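Local structure of putative S41 protease (Bacteroides fragilis NCTC 9343, 3K50) at residues Ile182-Tyr191 with Leu390-Ile400; Val318-Tyr329 with Tyr360-Asn371. The protein is probably a serine peptidase of family S41, with a PDZ-like domain beside the peptidase domain. All coordinates share one frame; numbering follows the deposited sequence.

Contact 1 (Ile182-Tyr191 with Leu390-Ile400)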
loop_
_atom_site.group_PDB
_atom_site.type_symbol
_atom_site.label_atom_id
_atom_site.label_comp_id
_atom_site.label_asym_id
_atom_site.label_seq_id
_atom_site.Cartn_x
_atom_site.Cartn_y
_atom_site.Cartn_z
ATOM N N ILE A 182 -6.549 -9.094 19.619
ATOM C CA ILE A 182 -6.405 -10.529 19.736
ATOM C C ILE A 182 -5.743 -10.910 21.035
ATOM O O ILE A 182 -4.580 -10.519 21.297
ATOM C CB ILE A 182 -5.510 -11.017 18.569
ATOM C CG1 ILE A 182 -6.109 -10.525 17.221
ATOM C CG2 ILE A 182 -5.248 -12.549 18.614
ATOM C CD1 ILE A 182 -5.115 -10.593 16.036
ATOM N N PRO A 183 -6.445 -11.658 21.892
ATOM C CA PRO A 183 -5.740 -12.187 23.059
ATOM C C PRO A 183 -4.882 -13.384 22.609
ATOM O O PRO A 183 -5.352 -14.252 21.855
ATOM C CB PRO A 183 -6.871 -12.643 23.960
ATOM C CG PRO A 183 -7.981 -12.975 23.022
ATOM C CD PRO A 183 -7.862 -12.057 21.863
ATOM N N TRP A 184 -3.627 -13.429 23.005
ATOM C CA TRP A 184 -2.783 -14.485 22.516
ATOM C C TRP A 184 -1.656 -14.827 23.469
ATOM O O TRP A 184 -0.720 -14.030 23.674
ATOM C CB TRP A 184 -2.224 -14.088 21.135
ATOM C CG TRP A 184 -1.437 -15.199 20.462
ATOM C CD1 TRP A 184 -0.096 -15.447 20.589
ATOM C CD2 TRP A 184 -1.938 -16.177 19.569
ATOM N NE1 TRP A 184 0.273 -16.510 19.804
ATOM C CE2 TRP A 184 -0.854 -16.992 19.183
ATOM C CE3 TRP A 184 -3.195 -16.426 19.022
ATOM C CZ2 TRP A 184 -0.988 -18.022 18.269
ATOM C CZ3 TRP A 184 -3.337 -17.481 18.146
ATOM C CH2 TRP A 184 -2.233 -18.256 17.763
ATOM N N ASN A 185 -1.707 -16.040 24.020
ATOM C CA ASN A 185 -0.686 -16.477 25.001
ATOM C C ASN A 185 -0.272 -15.402 26.032
ATOM O O ASN A 185 0.919 -15.112 26.266
ATOM C CB ASN A 185 0.504 -17.034 24.219
ATOM C CG ASN A 185 0.098 -18.265 23.395
ATOM O OD1 ASN A 185 -0.617 -19.119 23.899
ATOM N ND2 ASN A 185 0.532 -18.346 22.144
ATOM N N GLY A 186 -1.272 -14.757 26.601
ATOM C CA GLY A 186 -1.043 -13.789 27.681
ATOM C C GLY A 186 -0.739 -12.372 27.260
ATOM O O GLY A 186 -0.454 -11.508 28.116
ATOM N N LYS A 187 -0.789 -12.146 25.949
ATOM C CA LYS A 187 -0.543 -10.850 25.350
ATOM C C LYS A 187 -1.854 -10.313 24.800
ATOM O O LYS A 187 -2.777 -11.074 24.526
ATOM C CB LYS A 187 0.464 -10.997 24.235
ATOM C CG LYS A 187 1.830 -11.509 24.687
ATOM C CD LYS A 187 2.654 -11.999 23.503
ATOM C CE LYS A 187 4.105 -12.342 23.903
ATOM N NZ LYS A 187 4.930 -11.093 24.171
ATOM N N LYS A 188 -1.936 -8.998 24.650
ATOM C CA LYS A 188 -3.116 -8.356 24.071
ATOM C C LYS A 188 -2.579 -7.670 22.803
ATOM O O LYS A 188 -1.820 -6.695 22.861
ATOM C CB LYS A 188 -3.795 -7.422 25.047
ATOM C CG LYS A 188 -4.153 -8.117 26.425
ATOM C CD LYS A 188 -4.998 -7.212 27.375
ATOM C CE LYS A 188 -5.128 -7.780 28.855
ATOM N N VAL A 189 -2.944 -8.255 21.670
ATOM C CA VAL A 189 -2.390 -7.899 20.379
ATOM C C VAL A 189 -3.307 -7.047 19.527
ATOM O O VAL A 189 -4.430 -7.450 19.153
ATOM C CB VAL A 189 -1.970 -9.162 19.586
ATOM C CG1 VAL A 189 -1.125 -8.727 18.341
ATOM C CG2 VAL A 189 -1.161 -10.120 20.442
ATOM N N GLY A 190 -2.822 -5.838 19.229
ATOM C CA GLY A 190 -3.539 -4.957 18.322
ATOM C C GLY A 190 -3.203 -5.356 16.887
ATOM O O GLY A 190 -2.037 -5.518 16.565
ATOM N N TYR A 191 -4.214 -5.516 16.034
ATOM C CA TYR A 191 -3.979 -5.840 14.620
ATOM C C TYR A 191 -4.615 -4.721 13.776
ATOM O O TYR A 191 -5.804 -4.405 13.928
ATOM C CB TYR A 191 -4.581 -7.207 14.223
ATOM C CG TYR A 191 -4.571 -7.433 12.719
ATOM C CD1 TYR A 191 -3.388 -7.765 12.068
ATOM C CD2 TYR A 191 -5.714 -7.304 11.966
ATOM C CE1 TYR A 191 -3.336 -7.974 10.712
ATOM C CE2 TYR A 191 -5.677 -7.480 10.570
ATOM C CZ TYR A 191 -4.501 -7.820 9.969
ATOM O OH TYR A 191 -4.425 -7.978 8.638
ATOM N N LEU A 390 -0.294 -13.079 9.643
ATOM C CA LEU A 390 -0.628 -12.708 11.030
ATOM C C LEU A 390 -0.284 -13.890 11.947
ATOM O O LEU A 390 0.283 -13.704 12.958
ATOM C CB LEU A 390 -2.092 -12.300 11.177
ATOM C CG LEU A 390 -2.680 -12.205 12.609
ATOM C CD1 LEU A 390 -1.910 -11.168 13.435
ATOM C CD2 LEU A 390 -4.133 -11.880 12.564
ATOM N N ASN A 391 -0.610 -15.106 11.542
ATOM C CA ASN A 391 -0.280 -16.281 12.327
ATOM C C ASN A 391 1.226 -16.350 12.608
ATOM O O ASN A 391 1.645 -16.733 13.691
ATOM C CB ASN A 391 -0.706 -17.553 11.619
ATOM C CG ASN A 391 -0.568 -18.761 12.508
ATOM O OD1 ASN A 391 0.401 -19.469 12.409
ATOM N ND2 ASN A 391 -1.478 -18.917 13.455
ATOM N N ALA A 392 2.035 -16.026 11.606
ATOM C CA ALA A 392 3.500 -16.047 11.765
ATOM C C ALA A 392 3.938 -15.095 12.865
ATOM O O ALA A 392 4.769 -15.461 13.714
ATOM C CB ALA A 392 4.217 -15.711 10.434
ATOM N N ALA A 393 3.425 -13.863 12.834
ATOM C CA ALA A 393 3.743 -12.875 13.813
ATOM C C ALA A 393 3.360 -13.372 15.190
ATOM O O ALA A 393 4.128 -13.253 16.135
ATOM C CB ALA A 393 2.991 -11.550 13.543
ATOM N N LEU A 394 2.155 -13.894 15.303
ATOM C CA LEU A 394 1.669 -14.386 16.610
ATOM C C LEU A 394 2.541 -15.509 17.153
ATOM O O LEU A 394 2.776 -15.583 18.345
ATOM C CB LEU A 394 0.235 -14.850 16.506
ATOM C CG LEU A 394 -0.822 -13.770 16.168
ATOM C CD1 LEU A 394 -2.160 -14.487 15.838
ATOM C CD2 LEU A 394 -1.005 -12.749 17.268
ATOM N N LYS A 395 3.007 -16.392 16.283
ATOM C CA LYS A 395 3.865 -17.462 16.718
ATOM C C LYS A 395 5.245 -16.926 17.105
ATOM O O LYS A 395 5.836 -17.350 18.116
ATOM C CB LYS A 395 4.012 -18.556 15.637
ATOM C CG LYS A 395 2.759 -19.467 15.408
ATOM C CD LYS A 395 3.186 -20.623 14.448
ATOM C CE LYS A 395 2.054 -21.567 13.935
ATOM N NZ LYS A 395 0.923 -21.627 14.864
ATOM N N ILE A 396 5.790 -16.041 16.286
ATOM C CA ILE A 396 7.125 -15.498 16.558
ATOM C C ILE A 396 7.159 -14.745 17.902
ATOM O O ILE A 396 8.041 -14.968 18.685
ATOM C CB ILE A 396 7.604 -14.609 15.423
ATOM C CG1 ILE A 396 7.999 -15.501 14.231
ATOM C CG2 ILE A 396 8.821 -13.757 15.847
ATOM C CD1 ILE A 396 7.727 -14.881 12.816
HETATM N N MSE A 397 6.147 -13.940 18.198
HETATM C CA MSE A 397 6.152 -13.202 19.452
HETATM C C MSE A 397 5.974 -14.142 20.641
HETATM O O MSE A 397 6.309 -13.802 21.757
HETATM C CB MSE A 397 5.076 -12.100 19.443
HETATM C CG MSE A 397 3.657 -12.607 19.597
HETATM SE SE MSE A 397 2.287 -11.229 19.588
HETATM C CE MSE A 397 2.497 -10.581 17.727
ATOM N N SER A 398 5.432 -15.323 20.424
ATOM C CA SER A 398 5.221 -16.261 21.515
ATOM C C SER A 398 6.333 -17.285 21.610
ATOM O O SER A 398 6.270 -18.158 22.466
ATOM C CB SER A 398 3.915 -17.043 21.281
ATOM O OG SER A 398 2.814 -16.223 21.374
ATOM N N GLY A 399 7.298 -17.242 20.706
ATOM C CA GLY A 399 8.391 -18.225 20.654
ATOM C C GLY A 399 8.072 -19.586 20.092
ATOM O O GLY A 399 8.849 -20.506 20.275
ATOM N N ILE A 400 6.926 -19.732 19.438
ATOM C CA ILE A 400 6.448 -20.992 18.859
ATOM C C ILE A 400 7.264 -21.245 17.615
ATOM O O ILE A 400 7.691 -22.391 17.353
ATOM C CB ILE A 400 4.919 -20.956 18.536
ATOM C CG1 ILE A 400 4.099 -20.836 19.826
ATOM C CG2 ILE A 400 4.471 -22.243 17.810
ATOM C CD1 ILE A 400 2.642 -20.281 19.702
HETATM O O HOH W 1 7.333 -11.360 22.635
#
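The indole of Trp184 lies with one face against Leu394: CB of the leucine stands 3.8 Å from the centroid of the five-membered ring, a CH-pi contact 19° off the normal, while CD1 reaches the benzene half near CE3. At the indole edge, close to its plane, sits Ser398 OG. Ser398 OG donates to Leu394 O one turn back and accepts Asn185 ND2 at 3.2 Å in a nearly straight bond (164°) lying close to the amide plane. One face of the Tyr191 ring is met near its rim by Leu390 CD2; the phenol OH is hydrogen-bonded to Asp230. The setting is a beta hairpin, closed by a type I' turn from Trp184 to Lys187, laid against the C-terminal helix, which ends in a Schellman motif at Gly399. Glycine suits both Gly186 and Gly399, where phi is positive. The rest of the contact is largely apolar: Ile182 CD1 meets Leu390 CD2 tip to tip at 3.8 Å, and Val189 CG2 touches the selenium of selenomethionine Met397 at 3.7 Å. A bend at chi3 (65°) turns the Met397 methyl toward Val189 CG1. Lys187 runs past this chain in the opposite direction; its NZ pairs with Glu226 and, through a water, reaches Met397 O.

Contact 2 (Val318-Tyr329 with Tyr360-Asn371)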
loop_
_atom_site.group_PDB
_atom_site.type_symbol
_atom_site.label_atom_id
_atom_site.label_comp_id
_atom_site.label_asym_id
_atom_site.label_seq_id
_atom_site.Cartn_x
_atom_site.Cartn_y
_atom_site.Cartn_z
ATOM N N VAL A 318 11.577 -3.586 15.349
ATOM C CA VAL A 318 10.664 -3.666 14.223
ATOM C C VAL A 318 10.915 -5.042 13.579
ATOM O O VAL A 318 12.029 -5.323 13.186
ATOM C CB VAL A 318 10.939 -2.542 13.199
ATOM C CG1 VAL A 318 9.990 -2.659 12.005
ATOM C CG2 VAL A 318 10.776 -1.207 13.827
ATOM N N VAL A 319 9.896 -5.904 13.489
ATOM C CA VAL A 319 10.090 -7.224 12.923
ATOM C C VAL A 319 9.279 -7.269 11.669
ATOM O O VAL A 319 8.098 -7.037 11.718
ATOM C CB VAL A 319 9.594 -8.324 13.913
ATOM C CG1 VAL A 319 9.552 -9.693 13.240
ATOM C CG2 VAL A 319 10.441 -8.326 15.268
ATOM N N LEU A 320 9.925 -7.576 10.556
ATOM C CA LEU A 320 9.328 -7.626 9.248
ATOM C C LEU A 320 9.043 -9.061 8.852
ATOM O O LEU A 320 9.926 -9.883 8.899
ATOM C CB LEU A 320 10.238 -6.977 8.215
ATOM C CG LEU A 320 10.635 -5.516 8.462
ATOM C CD1 LEU A 320 11.521 -5.041 7.313
ATOM C CD2 LEU A 320 9.387 -4.631 8.666
ATOM N N ILE A 321 7.775 -9.318 8.496
ATOM C CA ILE A 321 7.273 -10.638 8.118
ATOM C C ILE A 321 6.588 -10.545 6.776
ATOM O O ILE A 321 5.744 -9.695 6.579
ATOM C CB ILE A 321 6.284 -11.170 9.184
ATOM C CG1 ILE A 321 7.014 -11.471 10.494
ATOM C CG2 ILE A 321 5.567 -12.503 8.723
ATOM C CD1 ILE A 321 6.060 -11.708 11.661
ATOM N N GLY A 322 6.995 -11.376 5.811
ATOM C CA GLY A 322 6.362 -11.325 4.460
ATOM C C GLY A 322 7.434 -11.433 3.406
ATOM O O GLY A 322 8.282 -12.284 3.524
ATOM N N THR A 323 7.418 -10.527 2.409
ATOM C CA THR A 323 8.403 -10.534 1.330
ATOM C C THR A 323 9.018 -9.142 1.254
ATOM O O THR A 323 8.505 -8.211 1.846
ATOM C CB THR A 323 7.823 -11.003 -0.014
ATOM O OG1 THR A 323 6.669 -10.243 -0.369
ATOM C CG2 THR A 323 7.459 -12.548 0.014
ATOM N N LYS A 324 10.096 -8.997 0.522
ATOM C CA LYS A 324 10.824 -7.716 0.466
ATOM C C LYS A 324 9.962 -6.533 0.002
ATOM O O LYS A 324 9.070 -6.705 -0.875
ATOM C CB LYS A 324 12.083 -7.954 -0.403
ATOM C CG LYS A 324 12.980 -6.798 -0.513
ATOM C CD LYS A 324 14.477 -7.111 -0.628
ATOM C CE LYS A 324 15.067 -7.245 -2.013
ATOM N NZ LYS A 324 16.482 -6.563 -1.965
ATOM N N THR A 325 10.182 -5.349 0.590
ATOM C CA THR A 325 9.469 -4.103 0.237
ATOM C C THR A 325 9.967 -3.573 -1.113
ATOM O O THR A 325 10.889 -4.107 -1.669
ATOM C CB THR A 325 9.559 -3.008 1.340
ATOM O OG1 THR A 325 10.921 -2.549 1.489
ATOM C CG2 THR A 325 9.027 -3.563 2.643
ATOM N N ALA A 326 9.331 -2.520 -1.615
ATOM C CA ALA A 326 9.548 -2.029 -2.987
ATOM C C ALA A 326 10.885 -1.341 -3.240
ATOM O O ALA A 326 11.397 -1.351 -4.359
ATOM C CB ALA A 326 8.448 -1.065 -3.376
ATOM N N GLY A 327 11.430 -0.732 -2.221
ATOM C CA GLY A 327 12.706 0.007 -2.392
ATOM C C GLY A 327 12.559 1.493 -2.742
ATOM O O GLY A 327 13.508 2.135 -3.215
ATOM N N GLU A 328 11.388 2.076 -2.522
ATOM C CA GLU A 328 11.196 3.511 -2.823
ATOM C C GLU A 328 11.709 4.376 -1.629
ATOM O O GLU A 328 10.978 4.687 -0.751
ATOM C CB GLU A 328 9.728 3.798 -3.208
ATOM C CG GLU A 328 9.503 5.173 -3.766
ATOM C CD GLU A 328 8.104 5.291 -4.282
ATOM O OE1 GLU A 328 7.851 4.725 -5.359
ATOM O OE2 GLU A 328 7.262 5.908 -3.587
ATOM N N TYR A 329 12.994 4.755 -1.628
ATOM C CA TYR A 329 13.613 5.376 -0.453
ATOM C C TYR A 329 13.588 6.911 -0.446
ATOM O O TYR A 329 14.266 7.515 0.385
ATOM C CB TYR A 329 15.081 4.862 -0.300
ATOM C CG TYR A 329 15.944 5.126 -1.484
ATOM C CD1 TYR A 329 16.023 4.214 -2.536
ATOM C CD2 TYR A 329 16.700 6.288 -1.583
ATOM C CE1 TYR A 329 16.816 4.454 -3.619
ATOM C CE2 TYR A 329 17.473 6.567 -2.731
ATOM C CZ TYR A 329 17.548 5.653 -3.729
ATOM O OH TYR A 329 18.343 5.924 -4.835
ATOM N N TYR A 360 17.899 1.608 2.116
ATOM C CA TYR A 360 17.104 0.438 1.783
ATOM C C TYR A 360 16.770 0.402 0.298
ATOM O O TYR A 360 15.710 -0.094 -0.085
ATOM C CB TYR A 360 15.786 0.358 2.605
ATOM C CG TYR A 360 14.940 1.609 2.686
ATOM C CD1 TYR A 360 15.253 2.606 3.598
ATOM C CD2 TYR A 360 13.742 1.726 1.964
ATOM C CE1 TYR A 360 14.487 3.704 3.723
ATOM C CE2 TYR A 360 12.964 2.859 2.054
ATOM C CZ TYR A 360 13.314 3.819 2.983
ATOM O OH TYR A 360 12.573 4.956 3.118
ATOM N N ALA A 361 17.713 0.845 -0.533
ATOM C CA ALA A 361 17.611 0.670 -1.972
ATOM C C ALA A 361 17.343 -0.828 -2.197
ATOM O O ALA A 361 17.872 -1.669 -1.495
ATOM C CB ALA A 361 18.925 1.095 -2.644
ATOM N N THR A 362 16.479 -1.142 -3.136
ATOM C CA THR A 362 16.050 -2.522 -3.473
ATOM C C THR A 362 15.075 -3.153 -2.469
ATOM O O THR A 362 14.527 -4.230 -2.733
ATOM C CB THR A 362 17.232 -3.547 -3.825
ATOM O OG1 THR A 362 17.738 -4.193 -2.649
ATOM C CG2 THR A 362 18.361 -2.869 -4.617
ATOM N N GLY A 363 14.802 -2.464 -1.360
ATOM C CA GLY A 363 13.798 -2.897 -0.407
ATOM C C GLY A 363 14.308 -3.423 0.922
ATOM O O GLY A 363 15.507 -3.734 1.081
ATOM N N PHE A 364 13.401 -3.461 1.893
ATOM C CA PHE A 364 13.744 -4.056 3.173
ATOM C C PHE A 364 13.469 -5.543 3.076
ATOM O O PHE A 364 12.340 -5.959 2.821
ATOM C CB PHE A 364 12.896 -3.503 4.314
ATOM C CG PHE A 364 13.347 -2.151 4.839
ATOM C CD1 PHE A 364 14.494 -2.041 5.617
ATOM C CD2 PHE A 364 12.590 -1.035 4.639
ATOM C CE1 PHE A 364 14.862 -0.833 6.150
ATOM C CE2 PHE A 364 12.958 0.201 5.184
ATOM C CZ PHE A 364 14.105 0.293 5.919
ATOM N N LYS A 365 14.490 -6.321 3.361
ATOM C CA LYS A 365 14.370 -7.758 3.408
ATOM C C LYS A 365 13.597 -8.176 4.656
ATOM O O LYS A 365 13.811 -7.650 5.732
ATOM C CB LYS A 365 15.767 -8.372 3.407
ATOM C CG LYS A 365 15.756 -9.862 3.217
ATOM C CD LYS A 365 17.160 -10.512 3.023
ATOM C CE LYS A 365 17.804 -11.002 4.328
ATOM N NZ LYS A 365 18.889 -12.042 4.097
ATOM N N PRO A 366 12.697 -9.127 4.535
ATOM C CA PRO A 366 12.010 -9.454 5.780
ATOM C C PRO A 366 12.907 -10.178 6.800
ATOM O O PRO A 366 13.867 -10.866 6.421
ATOM C CB PRO A 366 10.877 -10.408 5.319
ATOM C CG PRO A 366 11.315 -11.017 4.069
ATOM C CD PRO A 366 12.200 -9.931 3.384
ATOM N N THR A 367 12.563 -10.038 8.076
ATOM C CA THR A 367 13.189 -10.779 9.158
ATOM C C THR A 367 12.812 -12.247 8.978
ATOM O O THR A 367 13.640 -13.153 9.134
ATOM C CB THR A 367 12.743 -10.275 10.559
ATOM O OG1 THR A 367 12.648 -8.834 10.582
ATOM C CG2 THR A 367 13.712 -10.774 11.679
ATOM N N TYR A 368 11.556 -12.514 8.641
ATOM C CA TYR A 368 11.121 -13.855 8.386
ATOM C C TYR A 368 10.346 -13.887 7.064
ATOM O O TYR A 368 9.262 -13.276 6.945
ATOM C CB TYR A 368 10.215 -14.342 9.523
ATOM C CG TYR A 368 10.852 -14.279 10.895
ATOM C CD1 TYR A 368 10.793 -13.117 11.647
ATOM C CD2 TYR A 368 11.511 -15.354 11.432
ATOM C CE1 TYR A 368 11.382 -13.018 12.866
ATOM C CE2 TYR A 368 12.095 -15.275 12.686
ATOM C CZ TYR A 368 12.034 -14.086 13.407
ATOM O OH TYR A 368 12.595 -13.954 14.678
ATOM N N GLU A 369 10.840 -14.635 6.085
ATOM C CA GLU A 369 10.210 -14.638 4.765
ATOM C C GLU A 369 9.049 -15.615 4.631
ATOM O O GLU A 369 9.227 -16.829 4.825
ATOM C CB GLU A 369 11.228 -14.886 3.638
ATOM C CG GLU A 369 10.573 -14.669 2.279
ATOM C CD GLU A 369 11.519 -14.581 1.116
ATOM O OE1 GLU A 369 12.763 -14.672 1.282
ATOM O OE2 GLU A 369 10.982 -14.416 0.008
ATOM N N TYR A 370 7.873 -15.048 4.330
ATOM C CA TYR A 370 6.645 -15.768 4.100
ATOM C C TYR A 370 5.950 -15.206 2.865
ATOM O O TYR A 370 5.562 -14.032 2.846
ATOM C CB TYR A 370 5.691 -15.606 5.289
ATOM C CG TYR A 370 6.024 -16.472 6.464
ATOM C CD1 TYR A 370 6.926 -16.051 7.443
ATOM C CD2 TYR A 370 5.405 -17.717 6.634
ATOM C CE1 TYR A 370 7.236 -16.860 8.523
ATOM C CE2 TYR A 370 5.727 -18.529 7.690
ATOM C CZ TYR A 370 6.649 -18.088 8.634
ATOM O OH TYR A 370 6.962 -18.880 9.705
ATOM N N ASN A 371 5.857 -16.022 1.809
ATOM C CA ASN A 371 5.144 -15.647 0.590
ATOM C C ASN A 371 3.707 -16.135 0.777
ATOM O O ASN A 371 3.457 -17.314 0.769
ATOM C CB ASN A 371 5.750 -16.319 -0.645
ATOM C CG ASN A 371 4.999 -15.993 -1.927
ATOM O OD1 ASN A 371 3.989 -15.279 -1.941
ATOM N ND2 ASN A 371 5.490 -16.542 -3.029
HETATM O O HOH W 2 10.198 -6.874 4.575
HETATM O O HOH W 3 11.214 -11.452 -0.460
HETATM O O HOH W 4 11.828 -5.185 -4.189
HETATM O O HOH W 5 15.317 0.778 -4.774
HETATM O O HOH W 6 10.276 5.530 1.844
#
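Ile321 and Gly322 pair in parallel with Tyr368 and Glu369, placing strand 368-369 at the edge of the mixed sheet of the S41 peptidase domain. Tyr368 N donates to Leu320 O, Gly322 N to Tyr368 O at 3.2 Å, and Tyr370 N to Gly322 O. A side chain takes over the pairing where Leu320 N gives its hydrogen to Thr367 OG1 (3.0 Å, 161°), while Pro366, which has no N-H to satisfy, packs CG against Gly322 O. Lys324 N donates to a water, which in turn donates weakly to Glu369 OE2. Thr325 grips Phe364 twice. Its N donates to Phe364 O, and Thr325 OG1, set between backbone N and carbonyl carbon (chi1 66°), accepts Phe364 N at 2.7 Å in an almost straight bond; the same hydroxyl is hydrogen-bonded to Glu306. The type II turn Tyr360-Gly363 closes through Gly363 N to Tyr360 O, and a water links Thr362 N to Gly327 O. Gly327 suits its place because its phi is positive and its CA lies close against Gly363 N. The Tyr360 ring lies between Tyr329 CB on one face and Phe364 CE2 on the other, and its OH donates to a water bound to Glu328 O at 2.8 Å.

From the N terminus, the chain first lays down the hairpin of strands 176-184 and 187-194, at one side of the mixed sheet, and then builds inner strands 226-230 and 292-297 before reaching 317-322. Contact 2 closes a loop of 30 residues, carrying strands 330-336 and 342-352, when 360-371 returns to pair beside 317-322. Contact 1 closes later, as helix 388-398 comes back to the hairpin, so contact 2 is nested within its loop. The helix spans the sheet between them: Ala393 and Ile396 pack on Ile321, with Ala393 CA 3.4 Å from Ile321 CD1, and Ile396 also touches Tyr368. Hairpin and far edge strand thus share one helix.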